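PDB 3D1P: Thiosulfate:glutathione sulfurtransferase from Saccharomyces cerevisiae, which transfers sulfane sulfur from thiosulfate to glutathione, yielding sulfite and S-sulfanylglutathione, a central intermediate in hydrogen sulfide metabolism. Local coordinates for residues A[38-43]-A[90-95]; A[94-99]-A[117-122]. One frame throughout, in Å; residues are numbered along the deposited sequence.

Contact 1: residues A[38-43]-A[90-95]; sequences DPNVVL and SAKELI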
# COMPACT_ATOMS: atom_id res chain seq x y z
N ASP A 38 7.11 -6.13 10.32
CA ASP A 38 8.41 -5.53 10.11
C ASP A 38 8.27 -4.01 10.19
O ASP A 38 7.50 -3.41 9.43
CB ASP A 38 8.84 -5.97 8.72
CG ASP A 38 10.22 -5.62 8.39
OD1 ASP A 38 10.75 -4.61 8.88
OD2 ASP A 38 10.74 -6.36 7.52
N PRO A 39 9.02 -3.38 11.10
CA PRO A 39 8.89 -1.94 11.27
C PRO A 39 9.31 -1.15 10.07
O PRO A 39 9.01 0.07 9.97
CB PRO A 39 9.80 -1.66 12.45
CG PRO A 39 10.81 -2.72 12.46
CD PRO A 39 10.02 -3.93 12.03
N ASN A 40 10.05 -1.77 9.16
CA ASN A 40 10.55 -1.08 8.00
C ASN A 40 9.81 -1.44 6.69
O ASN A 40 10.32 -1.21 5.61
CB ASN A 40 12.05 -1.18 8.00
CG ASN A 40 12.69 -0.33 9.13
OD1 ASN A 40 12.28 0.82 9.39
ND2 ASN A 40 13.67 -0.89 9.79
N VAL A 41 8.59 -1.95 6.85
CA VAL A 41 7.68 -2.23 5.75
C VAL A 41 6.40 -1.41 5.97
O VAL A 41 5.91 -1.29 7.12
CB VAL A 41 7.36 -3.71 5.69
CG1 VAL A 41 6.19 -3.98 4.72
CG2 VAL A 41 8.63 -4.48 5.31
N VAL A 42 5.90 -0.81 4.90
CA VAL A 42 4.68 -0.04 4.91
C VAL A 42 3.73 -0.67 3.90
O VAL A 42 4.11 -0.86 2.75
CB VAL A 42 4.92 1.43 4.54
CG1 VAL A 42 3.63 2.24 4.57
CG2 VAL A 42 5.98 2.06 5.45
N LEU A 43 2.50 -0.92 4.34
CA LEU A 43 1.45 -1.52 3.51
C LEU A 43 0.58 -0.38 3.01
O LEU A 43 -0.17 0.23 3.78
CB LEU A 43 0.61 -2.51 4.33
CG LEU A 43 1.42 -3.65 4.97
CD1 LEU A 43 0.51 -4.56 5.78
CD2 LEU A 43 2.18 -4.43 3.93
N SER A 90 10.95 7.17 3.18
CA SER A 90 11.44 6.60 1.93
C SER A 90 12.48 5.52 2.10
O SER A 90 12.80 4.85 1.13
CB SER A 90 11.87 7.64 0.96
OG SER A 90 12.98 8.29 1.51
N ALA A 91 13.03 5.35 3.29
CA ALA A 91 13.97 4.28 3.55
C ALA A 91 13.27 2.94 3.69
O ALA A 91 13.94 1.91 3.67
CB ALA A 91 14.77 4.56 4.84
N LYS A 92 11.95 2.93 3.88
CA LYS A 92 11.21 1.70 4.08
C LYS A 92 10.82 1.08 2.76
O LYS A 92 10.83 1.72 1.72
CB LYS A 92 9.97 2.01 4.90
CG LYS A 92 10.29 2.42 6.34
CD LYS A 92 9.03 2.59 7.16
CE LYS A 92 9.25 3.05 8.59
NZ LYS A 92 7.97 3.11 9.33
N GLU A 93 10.45 -0.20 2.82
CA GLU A 93 9.81 -0.87 1.70
C GLU A 93 8.31 -0.55 1.72
O GLU A 93 7.64 -0.86 2.70
CB GLU A 93 9.97 -2.39 1.80
CG GLU A 93 9.31 -3.11 0.67
CD GLU A 93 9.34 -4.63 0.75
OE1 GLU A 93 9.79 -5.19 1.76
OE2 GLU A 93 8.86 -5.26 -0.21
N LEU A 94 7.82 0.06 0.65
CA LEU A 94 6.39 0.36 0.53
C LEU A 94 5.78 -0.66 -0.44
O LEU A 94 6.28 -0.81 -1.56
CB LEU A 94 6.16 1.76 -0.03
CG LEU A 94 6.14 2.89 1.01
CD1 LEU A 94 7.47 3.01 1.79
CD2 LEU A 94 5.77 4.19 0.32
N ILE A 95 4.74 -1.34 0.01
CA ILE A 95 4.07 -2.38 -0.77
C ILE A 95 2.70 -1.83 -1.19
O ILE A 95 1.87 -1.57 -0.33
CB ILE A 95 3.89 -3.67 0.01
CG1 ILE A 95 5.21 -4.15 0.60
CG2 ILE A 95 3.25 -4.73 -0.89
CD1 ILE A 95 5.08 -5.42 1.47
O HOH W 1 5.79 1.05 8.87

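Contact 2: residues A[94-99]-A[117-122]; sequences LIFYCA and SNTSLY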
# COMPACT_ATOMS: atom_id res chain seq x y z
N LEU A 94 7.82 0.06 0.65
CA LEU A 94 6.39 0.36 0.53
C LEU A 94 5.78 -0.66 -0.44
O LEU A 94 6.28 -0.81 -1.56
CB LEU A 94 6.16 1.76 -0.03
CG LEU A 94 6.14 2.89 1.01
CD1 LEU A 94 7.47 3.01 1.79
CD2 LEU A 94 5.77 4.19 0.32
N ILE A 95 4.74 -1.34 0.01
CA ILE A 95 4.07 -2.38 -0.77
C ILE A 95 2.70 -1.83 -1.19
O ILE A 95 1.87 -1.57 -0.33
CB ILE A 95 3.89 -3.67 0.01
CG1 ILE A 95 5.21 -4.15 0.60
CG2 ILE A 95 3.25 -4.73 -0.89
CD1 ILE A 95 5.08 -5.42 1.47
N PHE A 96 2.48 -1.67 -2.49
CA PHE A 96 1.31 -0.99 -2.99
C PHE A 96 0.25 -1.97 -3.49
O PHE A 96 0.56 -2.97 -4.16
CB PHE A 96 1.69 -0.13 -4.19
CG PHE A 96 2.50 1.06 -3.81
CD1 PHE A 96 1.89 2.28 -3.53
CD2 PHE A 96 3.88 0.96 -3.66
CE1 PHE A 96 2.66 3.37 -3.15
CE2 PHE A 96 4.64 2.06 -3.26
CZ PHE A 96 4.00 3.23 -2.98
N TYR A 97 -1.01 -1.64 -3.22
CA TYR A 97 -2.14 -2.45 -3.73
C TYR A 97 -3.41 -1.61 -3.64
O TYR A 97 -3.49 -0.60 -2.93
CB TYR A 97 -2.28 -3.75 -2.94
CG TYR A 97 -2.39 -3.58 -1.46
CD1 TYR A 97 -3.62 -3.44 -0.84
CD2 TYR A 97 -1.27 -3.55 -0.64
CE1 TYR A 97 -3.74 -3.28 0.51
CE2 TYR A 97 -1.35 -3.37 0.72
CZ TYR A 97 -2.59 -3.24 1.32
OH TYR A 97 -2.67 -3.09 2.67
N CYS A 98 -4.43 -2.11 -4.32
CA CYS A 98 -5.77 -1.51 -4.27
C CYS A 98 -6.80 -2.65 -4.09
O CYS A 98 -6.70 -3.39 -3.12
CB CYS A 98 -6.01 -0.56 -5.47
SG CYS A 98 -5.84 -1.33 -7.09
N ALA A 99 -7.78 -2.73 -5.01
CA ALA A 99 -8.78 -3.81 -5.01
C ALA A 99 -8.35 -4.87 -6.03
O ALA A 99 -8.06 -6.00 -5.65
CB ALA A 99 -10.16 -3.27 -5.30
N SER A 117 12.97 4.37 -3.34
CA SER A 117 13.83 3.40 -4.01
C SER A 117 13.46 1.96 -3.70
O SER A 117 13.99 1.07 -4.34
CB SER A 117 15.30 3.63 -3.65
OG SER A 117 15.57 3.31 -2.31
N ASN A 118 12.62 1.74 -2.66
CA ASN A 118 12.29 0.37 -2.22
C ASN A 118 10.78 0.24 -2.24
O ASN A 118 10.09 0.60 -1.27
CB ASN A 118 12.84 0.05 -0.85
CG ASN A 118 12.76 -1.43 -0.58
OD1 ASN A 118 12.13 -2.18 -1.33
ND2 ASN A 118 13.32 -1.88 0.52
N THR A 119 10.25 -0.16 -3.38
CA THR A 119 8.82 -0.29 -3.54
C THR A 119 8.51 -1.66 -4.16
O THR A 119 9.32 -2.25 -4.89
CB THR A 119 8.20 0.80 -4.45
OG1 THR A 119 8.72 0.70 -5.78
CG2 THR A 119 8.47 2.20 -3.91
N SER A 120 7.33 -2.15 -3.84
CA SER A 120 6.88 -3.46 -4.22
C SER A 120 5.40 -3.43 -4.51
O SER A 120 4.70 -2.46 -4.19
CB SER A 120 7.14 -4.46 -3.10
OG SER A 120 8.50 -4.43 -2.73
N LEU A 121 4.90 -4.52 -5.09
CA LEU A 121 3.47 -4.67 -5.40
C LEU A 121 2.91 -5.90 -4.71
O LEU A 121 3.56 -6.94 -4.61
CB LEU A 121 3.23 -4.90 -6.89
CG LEU A 121 3.61 -3.78 -7.81
CD1 LEU A 121 3.54 -4.22 -9.27
CD2 LEU A 121 2.71 -2.58 -7.60
N TYR A 122 1.65 -5.77 -4.31
CA TYR A 122 0.79 -6.92 -4.01
C TYR A 122 -0.23 -6.93 -5.15
O TYR A 122 -1.29 -6.31 -5.05
CB TYR A 122 0.11 -6.77 -2.66
CG TYR A 122 -0.92 -7.80 -2.30
CD1 TYR A 122 -1.89 -7.51 -1.36
CD2 TYR A 122 -0.94 -9.07 -2.88
CE1 TYR A 122 -2.79 -8.47 -0.95
CE2 TYR A 122 -1.86 -10.04 -2.49
CZ TYR A 122 -2.80 -9.73 -1.52
OH TYR A 122 -3.71 -10.63 -1.08
O HOH W 2 -0.75 -3.85 -6.52

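Contact 1: residues A[38-43]-A[90-95]
K92 lays its aliphatic chain across V42 at about a right angle, CD of K92 resting 3.5 Å from CG2 of V42. With CG beside the backbone N (chi1 -68°) and every later torsion extended, the lysine runs out over the turn that precedes the strand. There NZ of K92 makes a weak bond, 3.3 Å, to O of P39, while a water accepts from NZ and donates to O of V41.

Directly after K92 the chain enters strand 93-95, which runs parallel to strand 41-43 at 20°, their axes 4.7 Å apart. N of E93 donates to O of N40, N of V42 to O of E93 at 2.8 Å, and N of I95 to O of V42, the last bond nearly straight at 168°. On the face carrying V41, L43, E93 and I95, CD1 of I95 meets CG1 of V41 at 3.7 Å and CD2 of L43 at 3.9 Å; helix 27-36 covers these groups with M30 and I33. The carboxylate of E93 lies beside V41, and its OE2 is held by Y25.

The turn itself is fixed by D38, whose OD1 takes the N of N40 at 2.9 Å in an Asx turn, within a type I turn from D38 to V41. In this conformer the methylenes of K92 pack on V42 while its amino end reaches a backbone carbonyl only weakly, so the polar tip would probably add little to the packing and the backbone bonds.

Contact 2: residues A[94-99]-A[117-122]
The beta-alpha-beta unit formed by strand 93-97, helix 102-112 and strand 119-121 brings two parallel strands together in the rhodanese sheet, the first of which leads straight into C98, the persulfide cysteine. Four backbone bonds join them: N of L94 to O of N118, N of S120 to O of L94 at 2.8 Å, N of F96 to O of S120, and N of Y122 to O of F96, the last almost straight at 175°. A water bridges O of F96 and, weakly, O of Y122.

F96 turns its ring edge to the partner strand, with O of S120 in the ring plane 3.6 Å from CD2 of F96, and CG2 of T119 reached by CE2 of F96 at 3.9 Å. The ring also packs on A107, Q108 and A111 of helix 102-112. An alanine at F96 would probably leave the T119 methyl without its ring neighbour and open a gap against that helix. Farther along, Y122 points an edge at the face of Y97, ring centroids 5.7 Å apart and planes at 69°; CD1 of Y122 lies over that face, 4.0 Å from CG of Y97.

F96 meets F72 edge-to-face, whereas Y97 lies against helix 125-131 and strand 41-45, and the hydroxyl of Y122 bonds D128.

Overall arrangement
Strand 93-97 is common to both contacts: contact 1 joins one of its edges to strand 41-45, contact 2 joins the other to strand 119-121, and L94 and I95 take part in each. Their centres lie 9 Å apart. A probable hydrogen bond of 2.7 Å between OE2 of E93 and OG of S120 ties them directly, and the hydroxyl oxygen OH of Y97 packs 3.7 Å from CB of L43. The active site belongs to the far end of the shared strand: C98 follows directly after it, in segment 94-99, though its side chain does not touch 117-122. The nearest side-chain atoms of I95, which both contacts share, and C98 are about 11 Å apart.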